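Long-range contacts in peptidase S15/CocE/NonD (Thaumarchaeota archaeon SCGC AB-539-E09, PDB 4PF1), which is an aminopeptidase of the serine peptidase class with an alpha/beta-hydrolase fold, probably cleaving residues from the N-terminal end of peptides: residues H198-F202 with D531-Y537; V470-E476 with R571-Q577; Q487-F493 with Y616-I622; W503-I507 with Y555-L559. All blocks are in the same frame, centred on the assembly; numbering follows the deposited sequence. Where two conformers were deposited one is given.

Contact 1 of 4, residues H198-F202 with D531-Y537; sequences HMGAF and DIFRGRY
His198 ND1 donates to Asp531 OD1 at 2.8 Å, a His-carboxylate hydrogen bond in the imidazole plane. Asp531 OD1 also accepts from the backbone Ile532 N at 2.9 Å. His198 NE2 is held by the carbonyl of Asp194. One backbone bond joins the segments: Arg534 N to Met199 O, 3.2 Å. Met199 lies across from Phe533 (CA-CA 5.2 Å) and Gly200 from Arg534 (CA-CA 5.1 Å). A water bridges Gly200 O and Tyr537 OH, 2.6 Å from each. Residues 198-201 form a type I' beta turn, with Met199 at phi/psi 51/43 and Gly200 at 98/-21. This is a tight hairpin, closed by His198 N to Ala201 O (3.0 Å) and Ala201 N to His198 O (3.1 Å). It carries part of the peptidase region onto edge strand 525-534 of the C-terminal beta domain. A CB on Gly200 would clash with Tyr537 CD2 and, at these backbone angles, jam against Met199 O. The Arg534 guanidinium lays one face over Ala201, with CZ 3.7 Å from Ala201 CA, its charge paired with Asp502 and Asp585. Met199 (chi1 m, chi2 t, chi3 m) makes a Met-aromatic contact, SD to Phe533 CD2 3.6 Å. Ala201 CB rests 3.8 Å from Ile532 CD1.

Contact 2 of 4, residues V470-E476 with R571-Q577; sequences VLVWATE and RIMVQVQ
Segments 470-476 and 571-577 run antiparallel, their strand axes 4.7 Å apart at closest and 163° between directions. Val470 starts the pairing with a CA-H...O contact, its CA 3.6 Å from Val576 O. Its own carbonyl is bonded by Lys434 of a second subunit. Leu471 and Val576 form a hydrogen-bonded pair, N to O 2.8 Å and O to N 3.0 Å. Val472 faces Gln575 in a non-hydrogen-bonded pair, CA-CA 4.7 Å, and its CG1 lies 3.7 Å from Met573 CE. Trp473 and Val574 form the next hydrogen-bonded pair: Trp473 N to Val574 O 3.0 Å, Val574 N to Trp473 O 2.9 Å. The indole (chi1 m, chi2 -87°) lies on the face of Leu471, Val574 and Val576. Trp473 CZ3 is 3.7 Å from Val576 CG2, and NE1 bonds to Asp426. Ala474 opposes Met573 at CA-CA 4.3 Å. Thr475 N then donates to Ile572 O at 3.0 Å. Thr475 OG1 (chi1 p) accepts from Ile572 N at 3.1 Å, a side chain replacing a backbone carbonyl. Glu476 OE1 stays 4.0 Å from Arg571 NH1, too far for a salt bridge. The chemistry implies that backbone bonds set the register of this edge of a four-stranded antiparallel sheet, while both faces add apolar packing, Trp473 against Val574 and Val576 on one and Val472 against Met573 on the other.

Contact 3 of 4, residues Q487-F493 with Y616-I622; sequences QPVARLF and YPTAIEI
Arg491, Glu621 and Phe493 lose the most surface here. Arg491 (chi1 t, chi2 t, chi3 p) makes a salt bridge from NH1 to Glu621 OE2 at 2.8 Å, and a weak hydrogen bond from NH2 to Pro617 O at 2.9 Å. Asp405 is a second partner of its charge, and Tyr403 holds Glu621 OE1. In the backbone ladder Arg491 pairs with Ala619 (N to O 2.9 Å, O to N 3.1 Å), and Glu621 with Val489 (N to O 2.7 Å, O to N 2.9 Å). Between them Ala490 faces Ile620, a non-hydrogen-bonded pair. The strands are antiparallel, 154° between directions and 4.6 Å apart at closest. Phe493 N donates to Thr618 OG1 at 2.9 Å; the hydroxyl is also hydrogen-bonded to the carbonyl of Trp611. The Phe493 ring (chi1 m) receives a CH-pi contact from Tyr616 CA, 3.8 Å from the centroid. Strand 489-496 lies between 606-625 and 553-558 in a curled antiparallel sheet. Ala490 and Ile620 face strand 502-510 of the other sheet, while Arg491 and Glu621 lie on the opposite face.

Contact 4 of 4, residues W503-I507 with Y555-L559; sequences WVVKI and YRIPL
Both segments are extended, but they belong to different sheets. The axes of 503-507 and 555-558 pass 9.1 Å apart at closest, with a signed crossing angle of -47°. Val505 and Ile557 mark the closest register, CA-CA 7.9 Å. Every second residue points its CA-to-CB bond at the other segment: Trp503, Val505 and Ile507 on one, Tyr555, Ile557 and Leu559 on the other. Trp503 (chi1 m, chi2 99°) directs its edge at the face of Tyr555 (chi1 m), the centroid of the Trp503 five-membered ring 4.4 Å from that of the Tyr555 ring, planes at 54°. Trp503 NE1 comes within 3.4 Å of Tyr555 CZ. Ile557 CD1 meets Val505 CG2 at 3.8 Å. Leu559 (chi1 m, chi2 t) reaches across: CD1 is 3.7 Å from Ile507 CD1 and 4.0 Å from Val505 CG1, CD2 3.5 Å from Val505 O. Ala490 and Ile620 add to the apolar layer around Val505. Such face-to-face packing of two sheets is the core of a beta sandwich, consistent with the jelly-roll C-terminal domain of the S15 family.

How the contacts relate
Contacts 2, 3 and 4 all lie in the C-terminal beta domain. Contact 1 differs: it joins that domain to the peptidase region. Contacts 2 and 3 are pairings within a sheet, one in each of two sheets, and rest on backbone hydrogen bonds. Contact 4 packs the sheets together and is wholly buried and largely apolar. Its strand 502-510 neighbours 571-577 of contact 2 and 525-534 of contact 1, while its strand 553-558 neighbours 489-496 of contact 3. Contacts 1 and 4 meet through Phe533 N and Trp503 O, 2.9 Å apart. Contact 1 is also buried, yet rich in polar bonds. Contact 3 is more open and carries a salt bridge; contact 2 reaches a second subunit.

Contact 1 of 4, residues H198-F202 with D531-Y537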
loop_
_atom_site.group_PDB
_atom_site.type_symbol
_atom_site.label_atom_id
_atom_site.label_comp_id
_atom_site.label_asym_id
_atom_site.label_seq_id
_atom_site.Cartn_x
_atom_site.Cartn_y
_atom_site.Cartn_z
ATOM N N HIS A 198 19.961 29.716 -3.150
ATOM C CA HIS A 198 19.452 30.186 -1.863
ATOM C C HIS A 198 20.593 30.891 -1.161
ATOM O O HIS A 198 21.531 30.236 -0.698
ATOM C CB HIS A 198 18.876 29.042 -1.008
ATOM C CG HIS A 198 17.481 28.644 -1.377
ATOM N ND1 HIS A 198 16.587 28.205 -0.424
ATOM C CD2 HIS A 198 16.885 28.590 -2.590
ATOM C CE1 HIS A 198 15.481 27.900 -1.081
ATOM N NE2 HIS A 198 15.616 28.109 -2.388
ATOM N N MET A 199 20.572 32.239 -1.189
ATOM C CA MET A 199 21.609 33.114 -0.616
ATOM C C MET A 199 23.037 32.704 -1.099
ATOM O O MET A 199 23.982 32.649 -0.306
ATOM C CB MET A 199 21.508 33.161 0.926
ATOM C CG MET A 199 20.331 33.992 1.420
ATOM S SD MET A 199 20.044 33.886 3.208
ATOM C CE MET A 199 19.085 32.359 3.303
ATOM N N GLY A 200 23.153 32.413 -2.399
ATOM C CA GLY A 200 24.420 32.056 -3.032
ATOM C C GLY A 200 24.704 30.580 -3.233
ATOM O O GLY A 200 25.562 30.227 -4.047
ATOM N N ALA A 201 24.023 29.705 -2.471
ATOM C CA ALA A 201 24.216 28.258 -2.575
ATOM C C ALA A 201 23.449 27.717 -3.783
ATOM O O ALA A 201 22.226 27.826 -3.833
ATOM C CB ALA A 201 23.768 27.576 -1.295
ATOM N N PHE A 202 24.180 27.177 -4.777
ATOM C CA PHE A 202 23.621 26.699 -6.045
ATOM C C PHE A 202 22.808 25.403 -5.918
ATOM O O PHE A 202 23.318 24.391 -5.432
ATOM C CB PHE A 202 24.736 26.513 -7.088
ATOM C CG PHE A 202 24.258 26.130 -8.475
ATOM C CD1 PHE A 202 23.252 26.857 -9.109
ATOM C CD2 PHE A 202 24.840 25.072 -9.161
ATOM C CE1 PHE A 202 22.819 26.510 -10.393
ATOM C CE2 PHE A 202 24.417 24.739 -10.452
ATOM C CZ PHE A 202 23.405 25.454 -11.056
ATOM N N ASP A 531 16.973 27.073 5.908
ATOM C CA ASP A 531 17.642 27.629 4.739
ATOM C C ASP A 531 19.160 27.532 4.861
ATOM O O ASP A 531 19.680 27.084 5.885
ATOM C CB ASP A 531 17.197 29.073 4.436
ATOM C CG ASP A 531 16.894 29.278 2.956
ATOM O OD1 ASP A 531 17.616 28.692 2.113
ATOM O OD2 ASP A 531 15.915 29.983 2.644
ATOM N N ILE A 532 19.860 27.906 3.784
ATOM C CA ILE A 532 21.316 27.815 3.668
ATOM C C ILE A 532 21.902 29.168 3.247
ATOM O O ILE A 532 21.276 29.913 2.490
ATOM C CB ILE A 532 21.688 26.674 2.657
ATOM C CG1 ILE A 532 23.227 26.502 2.490
ATOM C CG2 ILE A 532 20.973 26.853 1.302
ATOM C CD1 ILE A 532 23.670 25.222 1.744
ATOM N N PHE A 533 23.111 29.471 3.735
ATOM C CA PHE A 533 23.822 30.689 3.381
ATOM C C PHE A 533 25.224 30.334 2.889
ATOM O O PHE A 533 25.961 29.642 3.593
ATOM C CB PHE A 533 23.893 31.649 4.592
ATOM C CG PHE A 533 24.344 33.057 4.264
ATOM C CD1 PHE A 533 25.677 33.330 3.972
ATOM C CD2 PHE A 533 23.446 34.117 4.295
ATOM C CE1 PHE A 533 26.090 34.627 3.657
ATOM C CE2 PHE A 533 23.865 35.417 4.007
ATOM C CZ PHE A 533 25.184 35.664 3.684
ATOM N N ARG A 534 25.602 30.817 1.692
ATOM C CA ARG A 534 26.951 30.598 1.165
ATOM C C ARG A 534 27.860 31.694 1.723
ATOM O O ARG A 534 27.714 32.867 1.367
ATOM C CB ARG A 534 26.960 30.554 -0.373
ATOM C CG ARG A 534 28.293 30.080 -0.953
ATOM C CD ARG A 534 28.100 29.185 -2.155
ATOM N NE ARG A 534 27.844 27.795 -1.772
ATOM C CZ ARG A 534 27.602 26.817 -2.639
ATOM N NH1 ARG A 534 27.562 27.068 -3.942
ATOM N NH2 ARG A 534 27.384 25.581 -2.210
ATOM N N GLY A 535 28.733 31.291 2.651
ATOM C CA GLY A 535 29.628 32.150 3.427
ATOM C C GLY A 535 30.465 33.173 2.690
ATOM O O GLY A 535 30.804 34.209 3.269
ATOM N N ARG A 536 30.816 32.901 1.420
ATOM C CA ARG A 536 31.613 33.826 0.600
ATOM C C ARG A 536 30.859 35.167 0.346
ATOM O O ARG A 536 31.491 36.159 -0.020
ATOM C CB ARG A 536 32.024 33.166 -0.734
ATOM C CG ARG A 536 30.852 32.919 -1.686
ATOM C CD ARG A 536 31.114 31.820 -2.696
ATOM N NE ARG A 536 31.869 32.290 -3.857
ATOM C CZ ARG A 536 33.147 31.998 -4.083
ATOM N NH1 ARG A 536 33.755 32.459 -5.166
ATOM N NH2 ARG A 536 33.823 31.239 -3.230
ATOM N N TYR A 537 29.518 35.190 0.568
ATOM C CA TYR A 537 28.686 36.384 0.368
ATOM C C TYR A 537 28.253 37.014 1.718
ATOM O O TYR A 537 27.240 37.715 1.771
ATOM C CB TYR A 537 27.448 36.046 -0.500
ATOM C CG TYR A 537 27.785 35.306 -1.776
ATOM C CD1 TYR A 537 28.504 35.926 -2.797
ATOM C CD2 TYR A 537 27.393 33.985 -1.963
ATOM C CE1 TYR A 537 28.847 35.239 -3.961
ATOM C CE2 TYR A 537 27.717 33.292 -3.129
ATOM C CZ TYR A 537 28.443 33.923 -4.126
ATOM O OH TYR A 537 28.779 33.234 -5.267
HETATM O O HOH W 1 27.149 31.248 -5.821
#

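Contact 2 of 4, residues V470-E476 with R571-Q577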
loop_
_atom_site.group_PDB
_atom_site.type_symbol
_atom_site.label_atom_id
_atom_site.label_comp_id
_atom_site.label_asym_id
_atom_site.label_seq_id
_atom_site.Cartn_x
_atom_site.Cartn_y
_atom_site.Cartn_z
ATOM N N VAL A 470 26.944 17.468 12.494
ATOM C CA VAL A 470 25.725 18.276 12.647
ATOM C C VAL A 470 25.611 18.716 14.120
ATOM O O VAL A 470 25.875 17.915 15.016
ATOM C CB VAL A 470 24.442 17.494 12.182
ATOM C CG1 VAL A 470 23.165 18.307 12.419
ATOM C CG2 VAL A 470 24.537 17.065 10.717
ATOM N N LEU A 471 25.235 19.985 14.366
ATOM C CA LEU A 471 25.027 20.486 15.725
ATOM C C LEU A 471 23.549 20.516 16.033
ATOM O O LEU A 471 22.745 20.797 15.143
ATOM C CB LEU A 471 25.641 21.875 15.928
ATOM C CG LEU A 471 27.165 21.993 15.839
ATOM C CD1 LEU A 471 27.598 23.415 16.061
ATOM C CD2 LEU A 471 27.875 21.065 16.843
ATOM N N VAL A 472 23.176 20.171 17.271
ATOM C CA VAL A 472 21.768 20.097 17.674
ATOM C C VAL A 472 21.546 20.822 19.013
ATOM O O VAL A 472 22.348 20.681 19.939
ATOM C CB VAL A 472 21.266 18.615 17.753
ATOM C CG1 VAL A 472 19.754 18.554 17.924
ATOM C CG2 VAL A 472 21.695 17.802 16.526
ATOM N N TRP A 473 20.447 21.594 19.099
ATOM C CA TRP A 473 19.988 22.287 20.307
ATOM C C TRP A 473 18.478 22.141 20.400
ATOM O O TRP A 473 17.795 22.232 19.379
ATOM C CB TRP A 473 20.377 23.776 20.302
ATOM C CG TRP A 473 21.848 24.040 20.182
ATOM C CD1 TRP A 473 22.758 24.103 21.197
ATOM C CD2 TRP A 473 22.566 24.320 18.976
ATOM N NE1 TRP A 473 24.005 24.404 20.694
ATOM C CE2 TRP A 473 23.915 24.543 19.332
ATOM C CE3 TRP A 473 22.195 24.432 17.623
ATOM C CZ2 TRP A 473 24.898 24.852 18.383
ATOM C CZ3 TRP A 473 23.169 24.740 16.688
ATOM C CH2 TRP A 473 24.497 24.965 17.072
ATOM N N ALA A 474 17.953 21.900 21.604
ATOM C CA ALA A 474 16.516 21.732 21.796
ATOM C C ALA A 474 16.072 22.235 23.155
ATOM O O ALA A 474 16.809 22.112 24.134
ATOM C CB ALA A 474 16.131 20.264 21.638
ATOM N N THR A 475 14.856 22.797 23.216
ATOM C CA THR A 475 14.247 23.248 24.470
ATOM C C THR A 475 13.752 22.021 25.235
ATOM O O THR A 475 13.714 20.928 24.671
ATOM C CB THR A 475 13.064 24.217 24.187
ATOM O OG1 THR A 475 11.968 23.476 23.642
ATOM C CG2 THR A 475 13.434 25.367 23.258
ATOM N N GLU A 476 13.326 22.197 26.493
ATOM C CA GLU A 476 12.692 21.107 27.235
ATOM C C GLU A 476 11.236 20.994 26.726
ATOM O O GLU A 476 10.774 21.941 26.076
ATOM C CB GLU A 476 12.756 21.365 28.756
ATOM C CG GLU A 476 14.109 21.046 29.389
ATOM C CD GLU A 476 14.641 19.637 29.175
ATOM O OE1 GLU A 476 13.891 18.666 29.427
ATOM O OE2 GLU A 476 15.820 19.506 28.774
ATOM N N ARG A 571 8.938 20.118 21.512
ATOM C CA ARG A 571 10.178 20.865 21.740
ATOM C C ARG A 571 10.497 21.722 20.521
ATOM O O ARG A 571 10.115 21.367 19.401
ATOM C CB ARG A 571 11.365 19.916 22.014
ATOM C CG ARG A 571 11.253 19.028 23.249
ATOM C CD ARG A 571 12.520 18.199 23.384
ATOM N NE ARG A 571 12.352 17.026 24.242
ATOM C CZ ARG A 571 13.161 16.718 25.252
ATOM N NH1 ARG A 571 14.182 17.508 25.562
ATOM N NH2 ARG A 571 12.947 15.623 25.969
ATOM N N ILE A 572 11.222 22.830 20.728
ATOM C CA ILE A 572 11.698 23.672 19.624
ATOM C C ILE A 572 13.150 23.261 19.399
ATOM O O ILE A 572 13.931 23.241 20.353
ATOM C CB ILE A 572 11.537 25.202 19.866
ATOM C CG1 ILE A 572 10.082 25.565 20.248
ATOM C CG2 ILE A 572 12.001 25.985 18.620
ATOM C CD1 ILE A 572 9.900 26.917 20.907
ATOM N N MET A 573 13.492 22.853 18.174
ATOM C CA MET A 573 14.842 22.394 17.870
ATOM C C MET A 573 15.523 23.254 16.813
ATOM O O MET A 573 14.878 23.746 15.886
ATOM C CB MET A 573 14.817 20.923 17.417
ATOM C CG MET A 573 16.175 20.363 17.027
ATOM S SD MET A 573 16.094 18.623 16.579
ATOM C CE MET A 573 16.154 17.872 18.205
ATOM N N VAL A 574 16.841 23.410 16.959
ATOM C CA VAL A 574 17.699 24.089 16.003
ATOM C C VAL A 574 18.824 23.119 15.596
ATOM O O VAL A 574 19.505 22.562 16.464
ATOM C CB VAL A 574 18.244 25.443 16.543
ATOM C CG1 VAL A 574 19.346 26.003 15.640
ATOM C CG2 VAL A 574 17.119 26.457 16.702
ATOM N N GLN A 575 18.975 22.883 14.285
ATOM C CA GLN A 575 20.042 22.046 13.739
ATOM C C GLN A 575 20.918 22.883 12.811
ATOM O O GLN A 575 20.392 23.661 12.013
ATOM C CB GLN A 575 19.476 20.815 13.008
ATOM C CG GLN A 575 19.084 19.674 13.952
ATOM C CD GLN A 575 18.639 18.412 13.240
ATOM O OE1 GLN A 575 19.037 18.120 12.107
ATOM N NE2 GLN A 575 17.838 17.605 13.918
ATOM N N VAL A 576 22.253 22.787 12.970
ATOM C CA VAL A 576 23.217 23.518 12.133
ATOM C C VAL A 576 24.202 22.517 11.481
ATOM O O VAL A 576 24.768 21.661 12.163
ATOM C CB VAL A 576 23.947 24.659 12.906
ATOM C CG1 VAL A 576 25.188 25.153 12.152
ATOM C CG2 VAL A 576 22.999 25.821 13.183
ATOM N N GLN A 577 24.379 22.631 10.154
ATOM C CA GLN A 577 25.283 21.785 9.374
ATOM C C GLN A 577 25.961 22.615 8.266
ATOM O O GLN A 577 25.625 23.792 8.104
ATOM C CB GLN A 577 24.544 20.558 8.806
ATOM C CG GLN A 577 23.301 20.883 7.987
ATOM C CD GLN A 577 22.499 19.648 7.679
ATOM O OE1 GLN A 577 22.018 18.953 8.574
ATOM N NE2 GLN A 577 22.314 19.359 6.399
#

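Contact 3 of 4, residues Q487-F493 with Y616-I622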
loop_
_atom_site.group_PDB
_atom_site.type_symbol
_atom_site.label_atom_id
_atom_site.label_comp_id
_atom_site.label_asym_id
_atom_site.label_seq_id
_atom_site.Cartn_x
_atom_site.Cartn_y
_atom_site.Cartn_z
ATOM N N GLN A 487 8.884 35.975 9.833
ATOM C CA GLN A 487 10.128 35.415 9.342
ATOM C C GLN A 487 11.166 35.294 10.466
ATOM O O GLN A 487 11.614 36.312 10.996
ATOM C CB GLN A 487 10.676 36.261 8.170
ATOM C CG GLN A 487 12.116 35.930 7.769
ATOM C CD GLN A 487 12.447 36.408 6.386
ATOM O OE1 GLN A 487 12.624 37.606 6.140
ATOM N NE2 GLN A 487 12.574 35.475 5.455
ATOM N N PRO A 488 11.592 34.054 10.817
ATOM C CA PRO A 488 12.682 33.909 11.789
ATOM C C PRO A 488 14.011 34.314 11.153
ATOM O O PRO A 488 14.191 34.137 9.948
ATOM C CB PRO A 488 12.666 32.414 12.136
ATOM C CG PRO A 488 11.493 31.817 11.383
ATOM C CD PRO A 488 11.186 32.745 10.271
ATOM N N VAL A 489 14.917 34.902 11.937
ATOM C CA VAL A 489 16.225 35.319 11.430
ATOM C C VAL A 489 17.313 34.694 12.301
ATOM O O VAL A 489 17.301 34.854 13.524
ATOM C CB VAL A 489 16.370 36.866 11.324
ATOM C CG1 VAL A 489 17.791 37.264 10.918
ATOM C CG2 VAL A 489 15.352 37.452 10.342
ATOM N N ALA A 490 18.226 33.943 11.673
ATOM C CA ALA A 490 19.324 33.316 12.385
ATOM C C ALA A 490 20.486 34.286 12.509
ATOM O O ALA A 490 21.026 34.748 11.495
ATOM C CB ALA A 490 19.765 32.046 11.670
ATOM N N ARG A 491 20.828 34.652 13.754
ATOM C CA ARG A 491 21.978 35.498 14.033
ATOM C C ARG A 491 23.085 34.558 14.444
ATOM O O ARG A 491 23.151 34.143 15.601
ATOM C CB ARG A 491 21.655 36.548 15.109
ATOM C CG ARG A 491 22.719 37.636 15.227
ATOM C CD ARG A 491 22.343 38.691 16.247
ATOM N NE ARG A 491 22.488 38.206 17.621
ATOM C CZ ARG A 491 21.471 37.991 18.451
ATOM N NH1 ARG A 491 20.224 38.233 18.061
ATOM N NH2 ARG A 491 21.691 37.538 19.677
ATOM N N LEU A 492 23.855 34.093 13.458
ATOM C CA LEU A 492 24.869 33.076 13.668
ATOM C C LEU A 492 26.268 33.663 13.779
ATOM O O LEU A 492 26.732 34.349 12.871
ATOM C CB LEU A 492 24.811 32.046 12.519
ATOM C CG LEU A 492 25.842 30.913 12.561
ATOM C CD1 LEU A 492 25.420 29.819 13.541
ATOM C CD2 LEU A 492 26.064 30.334 11.177
ATOM N N PHE A 493 26.943 33.366 14.899
ATOM C CA PHE A 493 28.334 33.730 15.126
ATOM C C PHE A 493 29.140 32.455 14.993
ATOM O O PHE A 493 29.030 31.561 15.838
ATOM C CB PHE A 493 28.524 34.389 16.505
ATOM C CG PHE A 493 27.919 35.767 16.632
ATOM C CD1 PHE A 493 28.652 36.900 16.300
ATOM C CD2 PHE A 493 26.624 35.936 17.105
ATOM C CE1 PHE A 493 28.101 38.177 16.443
ATOM C CE2 PHE A 493 26.062 37.209 17.215
ATOM C CZ PHE A 493 26.808 38.322 16.893
ATOM N N TYR A 616 29.485 37.021 21.372
ATOM C CA TYR A 616 28.985 36.339 20.170
ATOM C C TYR A 616 27.719 35.495 20.493
ATOM O O TYR A 616 27.807 34.262 20.547
ATOM C CB TYR A 616 30.089 35.446 19.555
ATOM C CG TYR A 616 31.415 36.137 19.315
ATOM C CD1 TYR A 616 31.533 37.158 18.375
ATOM C CD2 TYR A 616 32.574 35.707 19.956
ATOM C CE1 TYR A 616 32.759 37.773 18.122
ATOM C CE2 TYR A 616 33.807 36.314 19.711
ATOM C CZ TYR A 616 33.893 37.350 18.794
ATOM O OH TYR A 616 35.106 37.948 18.542
ATOM N N PRO A 617 26.534 36.122 20.724
ATOM C CA PRO A 617 25.355 35.320 21.085
ATOM C C PRO A 617 24.574 34.790 19.875
ATOM O O PRO A 617 23.698 35.482 19.337
ATOM C CB PRO A 617 24.518 36.284 21.937
ATOM C CG PRO A 617 24.902 37.650 21.463
ATOM C CD PRO A 617 26.227 37.570 20.742
ATOM N N THR A 618 24.875 33.539 19.463
ATOM C CA THR A 618 24.144 32.879 18.381
ATOM C C THR A 618 22.725 32.605 18.863
ATOM O O THR A 618 22.542 32.056 19.955
ATOM C CB THR A 618 24.861 31.600 17.923
ATOM O OG1 THR A 618 26.109 31.955 17.327
ATOM C CG2 THR A 618 24.025 30.774 16.940
ATOM N N ALA A 619 21.722 33.041 18.077
ATOM C CA ALA A 619 20.313 32.882 18.426
ATOM C C ALA A 619 19.420 32.956 17.211
ATOM O O ALA A 619 19.814 33.503 16.179
ATOM C CB ALA A 619 19.899 33.969 19.414
ATOM N N ILE A 620 18.190 32.450 17.354
ATOM C CA ILE A 620 17.149 32.585 16.343
ATOM C C ILE A 620 16.260 33.734 16.785
ATOM O O ILE A 620 15.753 33.723 17.911
ATOM C CB ILE A 620 16.339 31.270 16.127
ATOM C CG1 ILE A 620 17.253 30.057 15.794
ATOM C CG2 ILE A 620 15.220 31.462 15.081
ATOM C CD1 ILE A 620 18.148 30.187 14.557
ATOM N N GLU A 621 16.124 34.752 15.935
ATOM C CA GLU A 621 15.272 35.902 16.222
ATOM C C GLU A 621 13.877 35.576 15.723
ATOM O O GLU A 621 13.650 35.539 14.513
ATOM C CB GLU A 621 15.832 37.177 15.569
ATOM C CG GLU A 621 17.241 37.538 16.020
ATOM C CD GLU A 621 17.898 38.691 15.281
ATOM O OE1 GLU A 621 17.270 39.250 14.352
ATOM O OE2 GLU A 621 19.044 39.041 15.641
ATOM N N ILE A 622 12.970 35.223 16.650
ATOM C CA ILE A 622 11.599 34.824 16.318
ATOM C C ILE A 622 10.573 35.791 16.908
ATOM O O ILE A 622 10.809 36.400 17.955
ATOM C CB ILE A 622 11.290 33.363 16.745
ATOM C CG1 ILE A 622 12.084 32.938 17.995
ATOM C CG2 ILE A 622 11.509 32.397 15.594
ATOM C CD1 ILE A 622 11.310 32.978 19.243
#

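Contact 4 of 4, residues W503-I507 with Y555-L559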
loop_
_atom_site.group_PDB
_atom_site.type_symbol
_atom_site.label_atom_id
_atom_site.label_comp_id
_atom_site.label_asym_id
_atom_site.label_seq_id
_atom_site.Cartn_x
_atom_site.Cartn_y
_atom_site.Cartn_z
ATOM N N TRP A 503 26.448 27.509 5.550
ATOM C CA TRP A 503 25.834 27.348 6.857
ATOM C C TRP A 503 24.343 27.087 6.692
ATOM O O TRP A 503 23.612 27.939 6.181
ATOM C CB TRP A 503 26.101 28.565 7.767
ATOM C CG TRP A 503 27.560 28.865 7.981
ATOM C CD1 TRP A 503 28.303 29.812 7.340
ATOM C CD2 TRP A 503 28.455 28.197 8.884
ATOM N NE1 TRP A 503 29.599 29.792 7.800
ATOM C CE2 TRP A 503 29.721 28.808 8.746
ATOM C CE3 TRP A 503 28.301 27.157 9.819
ATOM C CZ2 TRP A 503 30.833 28.410 9.504
ATOM C CZ3 TRP A 503 29.402 26.763 10.570
ATOM C CH2 TRP A 503 30.653 27.376 10.400
ATOM N N VAL A 504 23.913 25.873 7.065
ATOM C CA VAL A 504 22.515 25.442 7.004
ATOM C C VAL A 504 21.904 25.602 8.393
ATOM O O VAL A 504 22.446 25.067 9.362
ATOM C CB VAL A 504 22.377 23.975 6.493
ATOM C CG1 VAL A 504 20.913 23.547 6.419
ATOM C CG2 VAL A 504 23.069 23.778 5.152
ATOM N N VAL A 505 20.800 26.354 8.498
ATOM C CA VAL A 505 20.105 26.543 9.769
ATOM C C VAL A 505 18.699 25.968 9.629
ATOM O O VAL A 505 17.976 26.346 8.709
ATOM C CB VAL A 505 20.087 28.030 10.246
ATOM C CG1 VAL A 505 19.325 28.176 11.565
ATOM C CG2 VAL A 505 21.505 28.585 10.389
ATOM N N LYS A 506 18.321 25.040 10.533
ATOM C CA LYS A 506 16.992 24.419 10.512
ATOM C C LYS A 506 16.223 24.683 11.796
ATOM O O LYS A 506 16.780 24.516 12.885
ATOM C CB LYS A 506 17.088 22.897 10.325
ATOM C CG LYS A 506 17.978 22.401 9.209
ATOM C CD LYS A 506 17.935 20.886 9.209
ATOM C CE LYS A 506 19.107 20.270 8.520
ATOM N NZ LYS A 506 19.290 18.850 8.926
ATOM N N ILE A 507 14.930 25.037 11.677
ATOM C CA ILE A 507 14.020 25.156 12.823
ATOM C C ILE A 507 13.126 23.928 12.777
ATOM O O ILE A 507 12.565 23.615 11.724
ATOM C CB ILE A 507 13.214 26.491 12.851
ATOM C CG1 ILE A 507 14.136 27.678 13.185
ATOM C CG2 ILE A 507 12.025 26.411 13.849
ATOM C CD1 ILE A 507 13.545 28.990 12.896
ATOM N N TYR A 555 26.845 36.168 10.839
ATOM C CA TYR A 555 26.011 35.882 9.672
ATOM C C TYR A 555 24.559 36.217 9.972
ATOM O O TYR A 555 24.072 35.925 11.067
ATOM C CB TYR A 555 26.114 34.392 9.274
ATOM C CG TYR A 555 27.507 33.943 8.901
ATOM C CD1 TYR A 555 28.413 33.531 9.876
ATOM C CD2 TYR A 555 27.911 33.893 7.571
ATOM C CE1 TYR A 555 29.700 33.121 9.538
ATOM C CE2 TYR A 555 29.188 33.462 7.220
ATOM C CZ TYR A 555 30.085 33.093 8.209
ATOM O OH TYR A 555 31.342 32.671 7.871
ATOM N N ARG A 556 23.867 36.824 9.008
ATOM C CA ARG A 556 22.443 37.110 9.121
ATOM C C ARG A 556 21.731 36.212 8.130
ATOM O O ARG A 556 21.925 36.363 6.922
ATOM C CB ARG A 556 22.141 38.599 8.869
ATOM C CG ARG A 556 20.855 39.072 9.544
ATOM C CD ARG A 556 20.435 40.452 9.074
ATOM N NE ARG A 556 19.347 40.385 8.099
ATOM C CZ ARG A 556 18.070 40.627 8.384
ATOM N NH1 ARG A 556 17.712 40.977 9.614
ATOM N NH2 ARG A 556 17.144 40.533 7.440
ATOM N N ILE A 557 21.012 35.194 8.631
ATOM C CA ILE A 557 20.349 34.225 7.762
ATOM C C ILE A 557 18.823 34.274 7.973
ATOM O O ILE A 557 18.299 33.615 8.880
ATOM C CB ILE A 557 20.921 32.776 7.933
ATOM C CG1 ILE A 557 22.469 32.763 7.913
ATOM C CG2 ILE A 557 20.356 31.828 6.864
ATOM C CD1 ILE A 557 23.111 31.545 8.611
ATOM N N PRO A 558 18.090 35.058 7.140
ATOM C CA PRO A 558 16.621 35.053 7.242
ATOM C C PRO A 558 16.093 33.690 6.809
ATOM O O PRO A 558 16.618 33.107 5.858
ATOM C CB PRO A 558 16.178 36.177 6.288
ATOM C CG PRO A 558 17.454 36.885 5.862
ATOM C CD PRO A 558 18.547 35.879 6.004
ATOM N N LEU A 559 15.125 33.144 7.551
ATOM C CA LEU A 559 14.616 31.804 7.281
ATOM C C LEU A 559 13.176 31.836 6.743
ATOM O O LEU A 559 12.476 32.827 6.953
ATOM C CB LEU A 559 14.708 30.946 8.561
ATOM C CG LEU A 559 16.134 30.673 9.078
ATOM C CD1 LEU A 559 16.119 30.273 10.536
ATOM C CD2 LEU A 559 16.843 29.614 8.235
#